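Local coordinates for glucosamine 6-phosphate N-acetyltransferase (Arabidopsis thaliana, PDB 3T90), which catalyses transfer of the acetyl group of acetyl-CoA to the amino group of D-glucosamine 6-phosphate, a step in the biosynthesis of UDP-N-acetylglucosamine, at residues G84-V89 with F107-C112; L100-V105 with E133-S138; E127-Y132 with M137-I142. One frame throughout, in Å; residues are numbered along the deposited sequence.

Interaction 1: G84-V89 with F107-C112; sequences GHIEDV and FLMDHC
Gly-84 meets Cys-112 where the strand 84-89 packs against the helix 107-112, its CA lying 3.9 Å from Cys-112 SG. The Cys-112 thiol, anti to its own carbonyl carbon (chi1 -72°), is directed at the strand backbone and rests against the bare CA of Gly-84, which lets backbone and sulfur come together. His-85 points away from the helix; its NE2 is hydrogen-bonded to Glu-73 and its ring meets His-85 of the second subunit. Ile-86 then makes the largest contribution of any residue. Its CD1 comes within 3.9 Å of Leu-108 CB, while CG2 stands 4.1 Å from Leu-108 CD1, so both branches of the isoleucine engage the leucine and the two side chains cross obliquely. With CG1 beside the backbone N (chi1 -77°) and the chain extended beyond it, the same CD1 also reaches Met-109, 4.3 Å from its CG. The side chain of Glu-87 ends away from the helix, and the carboxylates of Glu-87 and Asp-88, which by similarity bind substrate, both form salt bridges with Lys-75 of the second subunit. Strand and helix run nearly antiparallel, at 163°, with their axes 9.5 Å apart. Apolar carbon and sulfur make up the join throughout, so the buried seam depends on shape and exclusion of water, while the two carboxylates are engaged with the second subunit instead.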
# COMPACT_ATOMS: atom_id res chain seq x y z
N GLY A 84 1.23 0.10 -7.74
CA GLY A 84 2.45 0.42 -6.95
C GLY A 84 2.07 1.38 -5.83
O GLY A 84 1.39 2.36 -6.07
N HIS A 85 2.51 1.08 -4.61
CA HIS A 85 2.32 1.97 -3.44
C HIS A 85 3.67 2.59 -3.08
O HIS A 85 4.56 1.87 -2.56
CB HIS A 85 1.84 1.13 -2.25
CG HIS A 85 0.52 0.45 -2.48
ND1 HIS A 85 -0.66 1.07 -2.09
CD2 HIS A 85 0.17 -0.65 -3.17
CE1 HIS A 85 -1.69 0.30 -2.45
NE2 HIS A 85 -1.23 -0.76 -3.10
N ILE A 86 3.90 3.85 -3.42
CA ILE A 86 5.19 4.54 -3.12
C ILE A 86 5.04 5.02 -1.66
O ILE A 86 4.00 5.57 -1.20
CB ILE A 86 5.43 5.69 -4.04
CG1 ILE A 86 5.90 5.16 -5.40
CG2 ILE A 86 6.44 6.66 -3.47
CD1 ILE A 86 6.00 6.18 -6.50
N GLU A 87 6.08 4.71 -0.91
CA GLU A 87 6.17 4.92 0.57
C GLU A 87 7.52 5.48 0.98
O GLU A 87 8.52 5.32 0.25
CB GLU A 87 6.00 3.59 1.32
CG GLU A 87 4.58 3.04 1.16
CD GLU A 87 3.59 3.72 2.05
OE1 GLU A 87 3.94 4.21 3.19
OE2 GLU A 87 2.37 3.79 1.69
N ASP A 88 7.58 6.11 2.14
CA ASP A 88 8.85 6.38 2.83
C ASP A 88 9.82 7.19 1.99
O ASP A 88 11.03 6.91 1.90
CB ASP A 88 9.46 5.05 3.35
CG ASP A 88 8.58 4.29 4.35
OD1 ASP A 88 7.54 4.89 4.78
OD2 ASP A 88 8.91 3.15 4.62
N VAL A 89 9.25 8.19 1.31
CA VAL A 89 10.03 9.18 0.51
C VAL A 89 10.57 10.30 1.39
O VAL A 89 9.82 10.96 2.09
CB VAL A 89 9.16 9.74 -0.59
CG1 VAL A 89 9.99 10.78 -1.39
CG2 VAL A 89 8.66 8.62 -1.59
N PHE A 107 12.29 7.21 -10.43
CA PHE A 107 12.86 5.86 -10.47
C PHE A 107 11.80 4.79 -10.09
O PHE A 107 11.70 3.74 -10.74
CB PHE A 107 14.06 5.85 -9.51
CG PHE A 107 14.81 4.54 -9.39
CD1 PHE A 107 16.06 4.39 -9.99
CD2 PHE A 107 14.33 3.50 -8.55
CE1 PHE A 107 16.81 3.24 -9.79
CE2 PHE A 107 15.07 2.30 -8.36
CZ PHE A 107 16.31 2.15 -8.93
N LEU A 108 11.04 5.08 -9.00
CA LEU A 108 10.03 4.13 -8.62
C LEU A 108 8.87 4.06 -9.59
O LEU A 108 8.36 2.94 -9.78
CB LEU A 108 9.53 4.57 -7.24
CG LEU A 108 10.60 4.67 -6.14
CD1 LEU A 108 10.08 5.37 -4.87
CD2 LEU A 108 11.06 3.25 -5.73
N MET A 109 8.49 5.18 -10.20
CA MET A 109 7.42 5.10 -11.23
C MET A 109 7.92 4.32 -12.42
O MET A 109 7.19 3.46 -12.95
CB MET A 109 7.07 6.50 -11.67
CG MET A 109 6.31 7.26 -10.62
SD MET A 109 6.11 8.98 -11.28
CE MET A 109 4.83 9.34 -10.13
N ASP A 110 9.17 4.53 -12.78
CA ASP A 110 9.71 3.78 -13.94
C ASP A 110 9.70 2.27 -13.67
O ASP A 110 9.31 1.42 -14.48
CB ASP A 110 11.19 4.20 -14.21
CG ASP A 110 11.34 5.59 -14.81
OD1 ASP A 110 10.38 6.18 -15.32
OD2 ASP A 110 12.50 6.09 -14.68
N HIS A 111 10.06 1.85 -12.45
CA HIS A 111 10.01 0.47 -12.09
C HIS A 111 8.56 -0.08 -12.18
O HIS A 111 8.31 -1.16 -12.76
CB HIS A 111 10.51 0.34 -10.61
CG HIS A 111 10.49 -1.07 -10.18
ND1 HIS A 111 11.33 -2.04 -10.71
CD2 HIS A 111 9.63 -1.72 -9.35
CE1 HIS A 111 11.03 -3.21 -10.15
NE2 HIS A 111 9.99 -3.04 -9.35
N CYS A 112 7.61 0.66 -11.63
CA CYS A 112 6.26 0.14 -11.65
C CYS A 112 5.71 0.08 -13.09
O CYS A 112 5.00 -0.88 -13.39
CB CYS A 112 5.36 1.05 -10.89
SG CYS A 112 5.65 0.93 -9.09

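Interaction 2: L100-V105 with E133-S138; sequences LGKKVV and EKCGMS
Cys-135 presents its thiol to the helix 100-105 and is met there by two side chains one turn apart. Val-105 is the apolar partner: its CG1, anti to the backbone N (chi1 169°), lies 4.0 Å from both SG and CB of Cys-135, so the methyl rests alongside the CB-SG bond. Lys-102 arrives with its aliphatic chain, CG standing 4.2 Å from Cys-135 SG. Farther along that chain, Lys-102 CE passes 3.8 Å from the carbonyl O of Lys-134, a van der Waals contact. A bend at the last torsion (chi4 -71°) then turns the ammonium group to Glu-106, with which it forms a salt bridge. The side chain of Lys-134 itself leads off the helix, and its NZ is hydrogen-bonded to Val-130 O.

Cys-135 sits in a tight turn. Glu-133 to Gly-136 form a type I turn with Gly-136 N bonded to Glu-133 O at 3.0 Å, and Gly-136, at positive phi, is the C-prime residue of the Schellman motif that ends the helix 129-133. Leu-100 to Lys-102 and Glu-133 to Lys-134 belong, by similarity, to the acetyl-CoA site. The contact thus joins the first turns of helix 100-114 to the loop leading into strand 138-147; Leu-100 and Val-104 pack on strands 51-58 and 63-74, while Val-105 also touches Tyr-132 of helix 129-133.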
# COMPACT_ATOMS: atom_id res chain seq x y z
N LEU A 100 16.38 15.92 -5.77
CA LEU A 100 16.54 14.50 -5.47
C LEU A 100 15.21 13.77 -5.28
O LEU A 100 15.09 12.60 -5.65
CB LEU A 100 17.43 14.35 -4.22
CG LEU A 100 18.87 14.92 -4.31
CD1 LEU A 100 19.57 14.47 -3.05
CD2 LEU A 100 19.64 14.39 -5.59
N GLY A 101 14.23 14.44 -4.67
CA GLY A 101 13.00 13.70 -4.48
C GLY A 101 12.30 13.37 -5.77
O GLY A 101 11.80 12.26 -5.91
N LYS A 102 12.39 14.27 -6.78
CA LYS A 102 11.80 13.94 -8.09
C LYS A 102 12.51 12.71 -8.69
O LYS A 102 11.90 11.84 -9.33
CB LYS A 102 11.89 15.15 -9.02
CG LYS A 102 11.38 14.88 -10.47
CD LYS A 102 11.03 16.26 -11.12
CE LYS A 102 10.35 16.12 -12.47
NZ LYS A 102 11.28 15.64 -13.54
N LYS A 103 13.85 12.69 -8.56
CA LYS A 103 14.61 11.56 -9.11
C LYS A 103 14.18 10.22 -8.46
O LYS A 103 14.08 9.18 -9.14
CB LYS A 103 16.16 11.79 -8.96
CG LYS A 103 16.73 12.96 -9.76
CD LYS A 103 18.26 13.03 -9.61
CE LYS A 103 18.82 14.05 -10.59
NZ LYS A 103 18.07 14.02 -11.91
N VAL A 104 13.99 10.25 -7.14
CA VAL A 104 13.52 9.06 -6.43
C VAL A 104 12.16 8.64 -6.93
O VAL A 104 11.97 7.48 -7.29
CB VAL A 104 13.52 9.29 -4.94
CG1 VAL A 104 12.81 8.14 -4.22
CG2 VAL A 104 14.97 9.26 -4.42
N VAL A 105 11.23 9.60 -7.02
CA VAL A 105 9.88 9.23 -7.41
C VAL A 105 9.85 8.70 -8.83
O VAL A 105 9.14 7.72 -9.13
CB VAL A 105 8.94 10.44 -7.24
CG1 VAL A 105 7.58 10.20 -7.87
CG2 VAL A 105 8.82 10.78 -5.78
N GLU A 133 2.46 16.89 -8.08
CA GLU A 133 1.90 17.25 -9.41
C GLU A 133 3.00 17.44 -10.46
O GLU A 133 2.79 17.12 -11.66
CB GLU A 133 0.99 18.50 -9.32
CG GLU A 133 -0.30 18.26 -8.48
CD GLU A 133 -1.19 19.52 -8.33
OE1 GLU A 133 -0.62 20.63 -8.22
OE2 GLU A 133 -2.39 19.37 -8.25
N LYS A 134 4.15 17.92 -10.01
CA LYS A 134 5.30 18.08 -10.91
C LYS A 134 5.87 16.79 -11.40
O LYS A 134 6.58 16.80 -12.40
CB LYS A 134 6.41 18.92 -10.27
CG LYS A 134 6.01 20.39 -10.22
CD LYS A 134 4.86 20.76 -11.14
CE LYS A 134 4.24 22.08 -10.72
NZ LYS A 134 4.03 22.07 -9.21
N CYS A 135 5.51 15.66 -10.74
CA CYS A 135 5.93 14.27 -11.08
C CYS A 135 4.84 13.61 -11.87
O CYS A 135 4.95 12.39 -12.16
CB CYS A 135 6.23 13.46 -9.81
SG CYS A 135 7.62 14.10 -8.80
N GLY A 136 3.80 14.35 -12.29
CA GLY A 136 2.72 13.84 -13.14
C GLY A 136 1.55 13.25 -12.37
O GLY A 136 0.67 12.55 -12.95
N MET A 137 1.52 13.51 -11.06
CA MET A 137 0.41 12.89 -10.25
C MET A 137 -0.72 13.91 -10.01
O MET A 137 -0.58 15.15 -10.20
CB MET A 137 0.97 12.46 -8.92
CG MET A 137 2.32 11.67 -9.13
SD MET A 137 2.81 10.87 -7.52
CE MET A 137 1.74 9.48 -7.62
N SER A 138 -1.86 13.36 -9.57
CA SER A 138 -3.07 14.11 -9.34
C SER A 138 -3.63 13.74 -8.00
O SER A 138 -3.50 12.59 -7.54
CB SER A 138 -4.12 13.72 -10.38
OG SER A 138 -3.69 14.26 -11.64

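Interaction 3: E127-Y132 with M137-I142; sequences ENKVFY and MSNKSI
Met-137 N donates to Tyr-132 O across 3.1 Å, at an N-H...O angle of 154°, and thereby ties the start of the segment 137-142 to the closing turn of the helix that precedes it. This is the 6→1 bond of the Schellman motif. Met-137 CB and CG both pack against the same carbonyl, each 3.4 Å from Tyr-132 O. Beyond this bond the Tyr-132 and Met-137 side chains lie side by side and point the same way. The methionine sulfur comes within 4.0 Å of Tyr-132 CD1, making a Met-aromatic contact in which SD approaches the ring obliquely, 5.1 Å from its centroid. Phe-131 covers one face of the tyrosine with its CD2, 3.5 Å above the ring plane, and the phenol OH is hydrogen-bonded to a bound buffer molecule.

Lys-129 and Asn-139 form a second point of contact, their side chains crossing at about a right angle. Lys-129 CD lies 3.9 Å from both CB and OD1 of Asn-139, while the amide ND2 is hydrogen-bonded to Gln-143 O of the second subunit. Ser-138, Ser-141 and Ile-142 continue the sheet across the dimer interface in an antiparallel ladder. A Schellman motif thus ends helix 129-133 and leads the chain into strand 138-147, in the C-terminal part of the GNAT fold, where Tyr-132 belongs by similarity to the acetyl-CoA site.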
# COMPACT_ATOMS: atom_id res chain seq x y z
N GLU A 127 0.50 20.29 1.81
CA GLU A 127 1.57 21.20 1.32
C GLU A 127 2.42 20.65 0.19
O GLU A 127 3.01 21.39 -0.59
CB GLU A 127 2.49 21.61 2.45
CG GLU A 127 1.76 22.55 3.43
CD GLU A 127 0.98 21.86 4.57
OE1 GLU A 127 0.73 20.61 4.58
OE2 GLU A 127 0.66 22.62 5.50
N ASN A 128 2.54 19.33 0.13
CA ASN A 128 3.39 18.66 -0.88
C ASN A 128 2.63 18.22 -2.14
O ASN A 128 3.25 17.62 -3.02
CB ASN A 128 4.13 17.49 -0.20
CG ASN A 128 5.20 17.97 0.77
OD1 ASN A 128 5.95 18.92 0.47
ND2 ASN A 128 5.33 17.30 1.90
N LYS A 129 1.32 18.52 -2.26
CA LYS A 129 0.54 18.25 -3.45
C LYS A 129 1.28 18.78 -4.68
O LYS A 129 1.44 18.05 -5.65
CB LYS A 129 -0.87 18.86 -3.39
CG LYS A 129 -1.74 18.54 -4.60
CD LYS A 129 -3.17 19.16 -4.37
CE LYS A 129 -3.15 20.51 -5.11
NZ LYS A 129 -4.05 21.70 -4.77
N VAL A 130 1.73 20.05 -4.63
CA VAL A 130 2.25 20.63 -5.85
C VAL A 130 3.56 19.94 -6.28
O VAL A 130 3.77 19.80 -7.47
CB VAL A 130 2.41 22.19 -5.68
CG1 VAL A 130 3.09 22.82 -6.83
CG2 VAL A 130 1.00 22.84 -5.54
N PHE A 131 4.39 19.50 -5.34
CA PHE A 131 5.56 18.72 -5.65
C PHE A 131 5.24 17.50 -6.49
O PHE A 131 5.84 17.22 -7.53
CB PHE A 131 6.33 18.29 -4.38
CG PHE A 131 7.47 17.38 -4.68
CD1 PHE A 131 8.72 17.87 -5.14
CD2 PHE A 131 7.32 16.02 -4.52
CE1 PHE A 131 9.74 16.93 -5.41
CE2 PHE A 131 8.37 15.08 -4.80
CZ PHE A 131 9.56 15.59 -5.28
N TYR A 132 4.27 16.72 -6.01
CA TYR A 132 3.93 15.51 -6.71
C TYR A 132 3.18 15.78 -8.00
O TYR A 132 3.27 14.96 -8.91
CB TYR A 132 3.15 14.53 -5.78
CG TYR A 132 4.06 13.98 -4.70
CD1 TYR A 132 5.05 13.06 -5.06
CD2 TYR A 132 4.04 14.45 -3.39
CE1 TYR A 132 5.91 12.52 -4.09
CE2 TYR A 132 4.91 13.97 -2.44
CZ TYR A 132 5.84 13.01 -2.80
OH TYR A 132 6.67 12.49 -1.81
N MET A 137 1.52 13.51 -11.06
CA MET A 137 0.41 12.89 -10.25
C MET A 137 -0.72 13.91 -10.01
O MET A 137 -0.58 15.15 -10.20
CB MET A 137 0.97 12.46 -8.92
CG MET A 137 2.32 11.67 -9.13
SD MET A 137 2.81 10.87 -7.52
CE MET A 137 1.74 9.48 -7.62
N SER A 138 -1.86 13.36 -9.57
CA SER A 138 -3.07 14.11 -9.34
C SER A 138 -3.63 13.74 -8.00
O SER A 138 -3.50 12.59 -7.54
CB SER A 138 -4.12 13.72 -10.38
OG SER A 138 -3.69 14.26 -11.64
N ASN A 139 -4.30 14.68 -7.35
CA ASN A 139 -4.92 14.41 -6.06
C ASN A 139 -6.45 14.31 -6.19
O ASN A 139 -7.11 15.34 -6.39
CB ASN A 139 -4.61 15.60 -5.12
CG ASN A 139 -5.48 15.59 -3.83
OD1 ASN A 139 -6.00 16.67 -3.47
ND2 ASN A 139 -5.70 14.41 -3.18
N LYS A 140 -7.02 13.13 -6.02
CA LYS A 140 -8.46 12.98 -6.11
C LYS A 140 -9.07 12.22 -4.98
O LYS A 140 -10.29 11.94 -5.02
CB LYS A 140 -8.79 12.25 -7.44
CG LYS A 140 -8.34 13.05 -8.76
CD LYS A 140 -9.02 14.40 -8.85
CE LYS A 140 -8.26 15.32 -9.86
NZ LYS A 140 -8.31 14.57 -11.09
N SER A 141 -8.29 11.75 -4.02
CA SER A 141 -8.78 11.04 -2.86
C SER A 141 -7.96 11.51 -1.67
O SER A 141 -6.94 12.20 -1.80
CB SER A 141 -8.58 9.53 -2.94
OG SER A 141 -9.47 9.05 -3.98
N ILE A 142 -8.45 11.18 -0.48
CA ILE A 142 -7.79 11.44 0.81
C ILE A 142 -7.37 10.20 1.54
O ILE A 142 -7.84 9.11 1.25
CB ILE A 142 -8.68 12.24 1.73
CG1 ILE A 142 -10.00 11.53 2.04
CG2 ILE A 142 -9.04 13.60 1.10
CD1 ILE A 142 -10.79 12.21 3.23

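Interaction 1 lies deepest, about 6 Å from the centre of the chain, within the beta-alpha-beta unit of strand 82-91, helix 100-114 and strand 119-124. Interactions 2 and 3 are centred about 12 and 16 Å out. Centres are about 10 Å apart between interactions 1 and 2 and between 2 and 3, and about 15 Å between 1 and 3. Helix 100-114 serves interactions 1 and 2, whose segments alternate along the sequence; both segments of interaction 3 follow those of interaction 1, and it shares Met-137 and Ser-138 with interaction 2. Met-109 CE packs 3.6 Å from Met-137 CG, bringing all three together. The series leads from the sheet core to strand 138-147 and the second subunit.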